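Long-range contacts in bowman-Birk type bran trypsin inhibitor (Oryza sativa, PDB 2QN5), which probably inhibits trypsin-like serine endopeptidases, the chain being a piece of a longer Bowman-Birk protein that carries two of its repeats: residues R3-C8 with W23-E28; C7-K12 with G64-P69; T16-P21 with I57-D62. All blocks are in the same frame, centred on the assembly; numbering follows the deposited sequence.

Contact 1: residues R3-C8 with W23-E28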
# COMPACT_ATOMS: atom_id res chain seq x y z
N ARG A 3 -10.05 -16.14 0.16
CA ARG A 3 -10.80 -15.28 1.07
C ARG A 3 -11.17 -16.14 2.29
O ARG A 3 -11.97 -17.06 2.17
CB ARG A 3 -12.05 -14.80 0.34
CG ARG A 3 -12.69 -13.54 0.88
CD ARG A 3 -14.12 -13.42 0.33
NE ARG A 3 -14.27 -12.65 -0.91
CZ ARG A 3 -13.63 -12.89 -2.06
NH1 ARG A 3 -13.87 -12.12 -3.12
NH2 ARG A 3 -12.74 -13.86 -2.15
N PRO A 4 -10.57 -15.86 3.46
CA PRO A 4 -10.85 -16.61 4.69
C PRO A 4 -12.23 -16.44 5.30
O PRO A 4 -12.39 -16.61 6.51
CB PRO A 4 -9.74 -16.14 5.64
CG PRO A 4 -9.58 -14.71 5.24
CD PRO A 4 -9.56 -14.81 3.72
N TRP A 5 -13.22 -16.09 4.49
CA TRP A 5 -14.58 -15.91 4.97
C TRP A 5 -15.54 -15.71 3.80
O TRP A 5 -15.18 -15.15 2.77
CB TRP A 5 -14.66 -14.70 5.90
CG TRP A 5 -14.25 -13.44 5.25
CD1 TRP A 5 -14.92 -12.76 4.28
CD2 TRP A 5 -13.08 -12.67 5.56
NE1 TRP A 5 -14.24 -11.60 3.96
CE2 TRP A 5 -13.11 -11.52 4.73
CE3 TRP A 5 -12.02 -12.83 6.45
CZ2 TRP A 5 -12.12 -10.54 4.77
CZ3 TRP A 5 -11.03 -11.86 6.50
CH2 TRP A 5 -11.08 -10.73 5.66
N LYS A 6 -16.77 -16.18 3.97
CA LYS A 6 -17.78 -16.06 2.93
C LYS A 6 -18.37 -14.66 2.86
O LYS A 6 -18.50 -14.09 1.79
CB LYS A 6 -18.88 -17.10 3.15
CG LYS A 6 -18.53 -18.52 2.67
CD LYS A 6 -17.50 -19.19 3.58
CE LYS A 6 -17.04 -20.52 3.02
NZ LYS A 6 -16.40 -20.37 1.69
N CYS A 7 -18.73 -14.08 4.00
CA CYS A 7 -19.26 -12.73 3.99
C CYS A 7 -18.61 -11.99 5.14
O CYS A 7 -17.95 -12.60 5.97
CB CYS A 7 -20.79 -12.75 4.16
SG CYS A 7 -21.34 -13.20 5.83
N CYS A 8 -18.76 -10.67 5.19
CA CYS A 8 -18.20 -9.89 6.29
C CYS A 8 -18.82 -8.51 6.26
O CYS A 8 -19.00 -7.93 5.19
CB CYS A 8 -16.66 -9.80 6.21
SG CYS A 8 -15.92 -8.96 7.66
N TRP A 23 -7.02 -6.63 3.35
CA TRP A 23 -8.04 -6.34 4.34
C TRP A 23 -8.18 -7.39 5.44
O TRP A 23 -7.73 -8.54 5.31
CB TRP A 23 -9.40 -6.15 3.66
CG TRP A 23 -9.35 -5.77 2.21
CD1 TRP A 23 -8.80 -6.51 1.20
CD2 TRP A 23 -9.98 -4.65 1.59
NE1 TRP A 23 -9.06 -5.91 -0.02
CE2 TRP A 23 -9.78 -4.77 0.19
CE3 TRP A 23 -10.71 -3.55 2.07
CZ2 TRP A 23 -10.28 -3.84 -0.73
CZ3 TRP A 23 -11.21 -2.62 1.15
CH2 TRP A 23 -10.99 -2.78 -0.23
N ARG A 24 -8.80 -6.97 6.54
CA ARG A 24 -9.04 -7.83 7.69
C ARG A 24 -10.55 -7.84 7.97
O ARG A 24 -11.25 -6.89 7.64
CB ARG A 24 -8.26 -7.28 8.90
CG ARG A 24 -8.42 -8.08 10.17
CD ARG A 24 -7.42 -7.64 11.21
NE ARG A 24 -6.04 -7.72 10.72
CZ ARG A 24 -4.96 -7.74 11.51
NH1 ARG A 24 -5.10 -7.71 12.83
NH2 ARG A 24 -3.74 -7.79 10.97
N CYS A 25 -11.05 -8.94 8.54
CA CYS A 25 -12.48 -9.01 8.85
C CYS A 25 -12.73 -9.12 10.34
O CYS A 25 -12.19 -9.99 11.02
CB CYS A 25 -13.15 -10.19 8.15
SG CYS A 25 -14.88 -10.38 8.67
N ASN A 26 -13.57 -8.22 10.85
CA ASN A 26 -13.90 -8.20 12.26
C ASN A 26 -14.99 -9.23 12.60
O ASN A 26 -14.70 -10.33 13.05
CB ASN A 26 -14.36 -6.80 12.67
CG ASN A 26 -13.25 -5.76 12.58
OD1 ASN A 26 -13.49 -4.56 12.77
ND2 ASN A 26 -12.02 -6.21 12.29
N ASP A 27 -16.25 -8.85 12.36
CA ASP A 27 -17.38 -9.71 12.65
C ASP A 27 -17.32 -10.39 14.02
O ASP A 27 -16.29 -10.96 14.41
CB ASP A 27 -17.54 -10.77 11.56
CG ASP A 27 -18.54 -10.36 10.49
OD1 ASP A 27 -19.14 -11.26 9.86
OD2 ASP A 27 -18.71 -9.13 10.28
N GLU A 28 -18.44 -10.33 14.74
CA GLU A 28 -18.59 -10.93 16.06
C GLU A 28 -18.20 -12.42 16.01
O GLU A 28 -17.22 -12.84 16.64
CB GLU A 28 -20.04 -10.77 16.54
CG GLU A 28 -20.78 -9.51 16.02
CD GLU A 28 -20.10 -8.18 16.37
OE1 GLU A 28 -19.67 -8.00 17.54
OE2 GLU A 28 -19.99 -7.31 15.47

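Contact 2: residues C7-K12 with G64-P69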
# COMPACT_ATOMS: atom_id res chain seq x y z
N CYS A 7 -18.73 -14.08 4.00
CA CYS A 7 -19.26 -12.73 3.99
C CYS A 7 -18.61 -11.99 5.14
O CYS A 7 -17.95 -12.60 5.97
CB CYS A 7 -20.79 -12.75 4.16
SG CYS A 7 -21.34 -13.20 5.83
N CYS A 8 -18.76 -10.67 5.19
CA CYS A 8 -18.20 -9.89 6.29
C CYS A 8 -18.82 -8.51 6.26
O CYS A 8 -19.00 -7.93 5.19
CB CYS A 8 -16.66 -9.80 6.21
SG CYS A 8 -15.92 -8.96 7.66
N ASP A 9 -19.18 -8.00 7.44
CA ASP A 9 -19.80 -6.68 7.59
C ASP A 9 -18.73 -5.69 8.01
O ASP A 9 -18.38 -4.79 7.25
CB ASP A 9 -20.91 -6.73 8.65
CG ASP A 9 -22.10 -7.56 8.20
OD1 ASP A 9 -22.80 -7.15 7.26
OD2 ASP A 9 -22.33 -8.64 8.79
N ASN A 10 -18.22 -5.86 9.22
CA ASN A 10 -17.17 -5.00 9.71
C ASN A 10 -15.90 -5.38 8.98
O ASN A 10 -15.15 -6.25 9.43
CB ASN A 10 -16.98 -5.15 11.21
CG ASN A 10 -17.95 -4.30 11.99
OD1 ASN A 10 -18.01 -3.08 11.80
ND2 ASN A 10 -18.72 -4.93 12.88
N ILE A 11 -15.70 -4.74 7.83
CA ILE A 11 -14.52 -4.99 7.01
C ILE A 11 -13.55 -3.83 7.21
O ILE A 11 -13.87 -2.68 6.91
CB ILE A 11 -14.87 -5.08 5.50
CG1 ILE A 11 -15.90 -6.18 5.25
CG2 ILE A 11 -13.61 -5.39 4.71
CD1 ILE A 11 -16.39 -6.24 3.82
N LYS A 12 -12.38 -4.14 7.74
CA LYS A 12 -11.37 -3.12 7.98
C LYS A 12 -10.35 -3.17 6.86
O LYS A 12 -10.06 -4.24 6.33
CB LYS A 12 -10.67 -3.35 9.32
CG LYS A 12 -9.53 -2.37 9.63
CD LYS A 12 -9.99 -0.89 9.55
CE LYS A 12 -11.06 -0.54 10.58
NZ LYS A 12 -11.39 0.91 10.61
N GLY A 64 -15.06 -8.92 -0.29
CA GLY A 64 -16.22 -9.74 -0.01
C GLY A 64 -17.52 -8.97 0.07
O GLY A 64 -17.52 -7.75 0.26
N PRO A 65 -18.66 -9.67 -0.08
CA PRO A 65 -19.97 -9.03 -0.01
C PRO A 65 -20.29 -8.89 1.44
O PRO A 65 -19.56 -9.41 2.29
CB PRO A 65 -20.85 -10.05 -0.69
CG PRO A 65 -20.29 -11.33 -0.16
CD PRO A 65 -18.80 -11.12 -0.28
N PHE A 66 -21.37 -8.20 1.75
CA PHE A 66 -21.77 -8.05 3.14
C PHE A 66 -22.58 -9.26 3.55
O PHE A 66 -23.00 -10.07 2.72
CB PHE A 66 -22.58 -6.78 3.35
CG PHE A 66 -21.76 -5.52 3.25
CD1 PHE A 66 -21.72 -4.79 2.08
CD2 PHE A 66 -21.01 -5.09 4.34
CE1 PHE A 66 -20.92 -3.64 1.98
CE2 PHE A 66 -20.21 -3.95 4.26
CZ PHE A 66 -20.17 -3.22 3.08
N CYS A 67 -22.79 -9.40 4.85
CA CYS A 67 -23.57 -10.52 5.38
C CYS A 67 -25.05 -10.13 5.42
O CYS A 67 -25.93 -10.99 5.32
CB CYS A 67 -23.07 -10.87 6.77
SG CYS A 67 -21.34 -11.45 6.86
N THR A 68 -25.30 -8.84 5.58
CA THR A 68 -26.65 -8.28 5.66
C THR A 68 -26.71 -7.04 4.77
O THR A 68 -26.03 -6.06 5.04
CB THR A 68 -26.98 -7.88 7.10
OG1 THR A 68 -25.81 -7.33 7.72
CG2 THR A 68 -27.46 -9.09 7.91
N PRO A 69 -27.54 -7.06 3.71
CA PRO A 69 -27.66 -5.92 2.80
C PRO A 69 -27.85 -4.54 3.42
O PRO A 69 -28.15 -4.39 4.61
CB PRO A 69 -28.81 -6.31 1.87
CG PRO A 69 -29.61 -7.25 2.68
CD PRO A 69 -28.57 -8.07 3.41

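Contact 3: residues T16-P21 with I57-D62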
# COMPACT_ATOMS: atom_id res chain seq x y z
N THR A 16 -1.76 -0.08 4.88
CA THR A 16 -0.74 -0.45 3.89
C THR A 16 -1.08 -0.12 2.42
O THR A 16 -2.23 0.01 2.05
CB THR A 16 -0.41 -1.94 4.02
OG1 THR A 16 -1.55 -2.73 3.64
CG2 THR A 16 -0.05 -2.25 5.46
N LYS A 17 -0.05 -0.02 1.59
CA LYS A 17 -0.24 0.38 0.20
C LYS A 17 0.08 -0.57 -0.95
O LYS A 17 0.68 -0.18 -1.94
CB LYS A 17 0.51 1.70 -0.04
CG LYS A 17 0.21 2.81 0.96
CD LYS A 17 1.22 3.95 0.85
CE LYS A 17 0.90 5.14 1.79
NZ LYS A 17 1.98 6.19 1.83
N PRO A 18 -0.28 -1.85 -0.84
CA PRO A 18 0.06 -2.66 -2.01
C PRO A 18 -1.11 -2.50 -2.98
O PRO A 18 -1.99 -1.67 -2.77
CB PRO A 18 0.13 -4.06 -1.43
CG PRO A 18 -0.93 -4.02 -0.37
CD PRO A 18 -0.64 -2.70 0.30
N ASP A 19 -1.09 -3.29 -4.06
CA ASP A 19 -2.18 -3.28 -5.03
C ASP A 19 -2.43 -4.72 -5.43
O ASP A 19 -1.57 -5.33 -6.04
CB ASP A 19 -1.83 -2.51 -6.29
CG ASP A 19 -3.03 -2.40 -7.24
OD1 ASP A 19 -2.84 -2.19 -8.46
OD2 ASP A 19 -4.16 -2.52 -6.74
N PRO A 20 -3.62 -5.27 -5.11
CA PRO A 20 -4.79 -4.73 -4.42
C PRO A 20 -4.64 -4.57 -2.91
O PRO A 20 -3.67 -5.04 -2.32
CB PRO A 20 -5.86 -5.75 -4.75
CG PRO A 20 -5.09 -6.99 -4.63
CD PRO A 20 -3.86 -6.68 -5.44
N PRO A 21 -5.61 -3.92 -2.26
CA PRO A 21 -5.56 -3.72 -0.82
C PRO A 21 -5.51 -5.02 -0.04
O PRO A 21 -5.80 -6.08 -0.58
CB PRO A 21 -6.83 -2.92 -0.54
CG PRO A 21 -6.97 -2.11 -1.76
CD PRO A 21 -6.70 -3.13 -2.85
N ILE A 57 -5.51 -12.11 7.10
CA ILE A 57 -5.65 -11.00 6.18
C ILE A 57 -5.78 -11.48 4.75
O ILE A 57 -4.93 -12.24 4.27
CB ILE A 57 -4.46 -10.03 6.23
CG1 ILE A 57 -4.28 -9.49 7.64
CG2 ILE A 57 -4.71 -8.87 5.27
CD1 ILE A 57 -3.03 -8.65 7.83
N TYR A 58 -6.85 -11.04 4.10
CA TYR A 58 -7.12 -11.36 2.71
C TYR A 58 -6.51 -10.22 1.93
O TYR A 58 -6.62 -9.06 2.34
CB TYR A 58 -8.61 -11.40 2.43
CG TYR A 58 -8.96 -11.48 0.97
CD1 TYR A 58 -8.68 -12.61 0.23
CD2 TYR A 58 -9.58 -10.42 0.34
CE1 TYR A 58 -9.02 -12.69 -1.11
CE2 TYR A 58 -9.93 -10.49 -1.00
CZ TYR A 58 -9.65 -11.62 -1.72
OH TYR A 58 -9.97 -11.66 -3.04
N TRP A 59 -5.86 -10.54 0.82
CA TRP A 59 -5.22 -9.55 -0.02
C TRP A 59 -5.85 -9.68 -1.39
O TRP A 59 -5.55 -10.62 -2.12
CB TRP A 59 -3.73 -9.86 -0.09
CG TRP A 59 -2.91 -8.90 -0.88
CD1 TRP A 59 -3.35 -7.91 -1.72
CD2 TRP A 59 -1.48 -8.87 -0.94
NE1 TRP A 59 -2.27 -7.27 -2.30
CE2 TRP A 59 -1.11 -7.84 -1.83
CE3 TRP A 59 -0.46 -9.61 -0.32
CZ2 TRP A 59 0.22 -7.55 -2.12
CZ3 TRP A 59 0.85 -9.32 -0.60
CH2 TRP A 59 1.19 -8.30 -1.49
N GLY A 60 -6.74 -8.76 -1.75
CA GLY A 60 -7.37 -8.86 -3.04
C GLY A 60 -8.24 -7.67 -3.38
O GLY A 60 -8.50 -6.81 -2.53
N ALA A 61 -8.69 -7.62 -4.63
CA ALA A 61 -9.53 -6.55 -5.10
C ALA A 61 -10.81 -6.44 -4.29
O ALA A 61 -11.09 -5.39 -3.72
CB ALA A 61 -9.88 -6.77 -6.53
N ASP A 62 -11.57 -7.53 -4.23
CA ASP A 62 -12.84 -7.57 -3.51
C ASP A 62 -12.75 -8.13 -2.10
O ASP A 62 -12.40 -9.30 -1.91
CB ASP A 62 -13.83 -8.42 -4.33
CG ASP A 62 -15.23 -8.45 -3.72
OD1 ASP A 62 -16.16 -8.91 -4.42
OD2 ASP A 62 -15.40 -8.04 -2.55

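Contact 1: residues R3-C8 with W23-E28
The C8-C25 disulfide and the indole of W5 form the dense half of this contact. C8 SG is covalently bonded to C25 SG at 2.0 Å with a torsion of 98° about the bridge, and both sulfurs stand anti to their own backbone N. W5 tucks its ring over its own backbone (chi1 60°), which lays one indole face against C25. The C25 methylene sits over the six-membered ring as a CH-pi contact, and C25 SG lies higher above the same face, 4.3 Å from the ring centroid and 13° off the normal, a sulfur-aromatic contact. R3 CG and P4 CD cover the opposite face, so the indole is sandwiched, while W5 NE1 is weakly hydrogen-bonded to P63 O.

On the other side of the bridge the packing thins out. D27 brings only its carboxylate, with OD2 3.8 Å from C8 SG, and OD2 is hydrogen-bonded to D9 N. The two segments share no hydrogen bond, so the disulfide and the covered ring join them. W23, R24 and C25 end the middle strand 22-25 of the antiparallel sheet, which is flanked by strand 11-13 and strand 54-59; the incoming N-terminal segment packs against its end through W5 and C8, with R3 and P4 reaching Y58 of strand 54-59.

Contact 2: residues C7-K12 with G64-P69
The C7-C67 disulfide closes the first of the two Bowman-Birk repeats in this chain, binding residues near its start to residues near its end. C7 SG and C67 SG are 2.0 Å apart with a torsion of 96° about the bond. Beside the bridge, C8 N donates to P65 O at 3.3 Å; the bond is fairly straight (154° at the hydrogen) and meets the oxygen in the carbonyl plane. F66 CA returns a CA-H...O contact to C8 O over 3.4 Å.

D9 carries the polar half. Its CG turns beside the backbone N, and OD1 is gripped by C67 N at 3.3 Å and T68 OG1 at 3.1 Å, both approaching from above the carboxylate plane; T68 N adds a weak bond. Replacing D9 by an alanine removes the acceptor shared by C67 N and T68 OG1 and would probably let the backbone at C67 and T68 sit less firmly against 7-12. In this small cysteine-rich fold, with no helix and a single short sheet, such cross-links stand in for a large core. D9 N is itself held by D27 OD2, and the inverse gamma turn centred on N10 leads the chain into strand 11-13.

Beyond the turn, I11 directs CD1 toward 64-69, 4.0 Å from G64 O and in a long contact with F66. The F66 ring meets D9 O with its edge, CE2 being 3.6 Å from that oxygen, and makes a cation-pi contact with R70. N10 OD1 accepts a hydrogen bond from H125 NE2, in the second repeat of this chain.

Contact 3: residues T16-P21 with I57-D62
This is a proline-on-tryptophan contact on the part of the loop that follows the reactive bond for trypsin, placed by similarity between K17 and P18. It sets the loop against the end of strand 54-59. W59 extends its indole with CG anti to the backbone N (chi1 -178°), reaching both P18 and P20. P20 crosses the ring at about a right angle, CG 3.5 Å from W59 CD1, and the same CG rests on G60 CA. P18 approaches obliquely, its CB 3.6 Å from W59 CZ2.

The peptide bond before P20 is cis, as in the canonical inhibitory loop of Bowman-Birk proteins, where a cis proline follows the scissile bond by three residues. The next residue, P21, turns its carbonyl back to the strand end, where G60 N gives it a weak hydrogen bond (3.1 Å to P21 O). G60 passes with its N over one face of the Y58 ring. K17 makes no contact with 57-62; its NZ is hydrogen-bonded to a polar side chain of the neighbouring protein chain, which also sets a basic side chain against W59 in a cation-pi contact.

Overall arrangement
The three contacts share one small antiparallel sheet, with 22-25 between 11-13 and 54-59. Contacts 1 and 2 have C7 and C8 in common and centres about 7 Å apart; probable hydrogen bonds, N26 N to N10 O at 2.9 Å and R24 O to K12 N at 3.0 Å, link the two contacts, the latter between strands 22-25 and 11-13. Contact 1 meets contact 3, with centres about 13 Å away, through W23, whose N and NE1 lie 2.7 Å from Y58 O and G60 O respectively. Contact 3, nested in the loop closed by contact 2, holds the reactive bond inferred by similarity; the contact 2 centre is about 16 Å away, toward the second repeat of this chain.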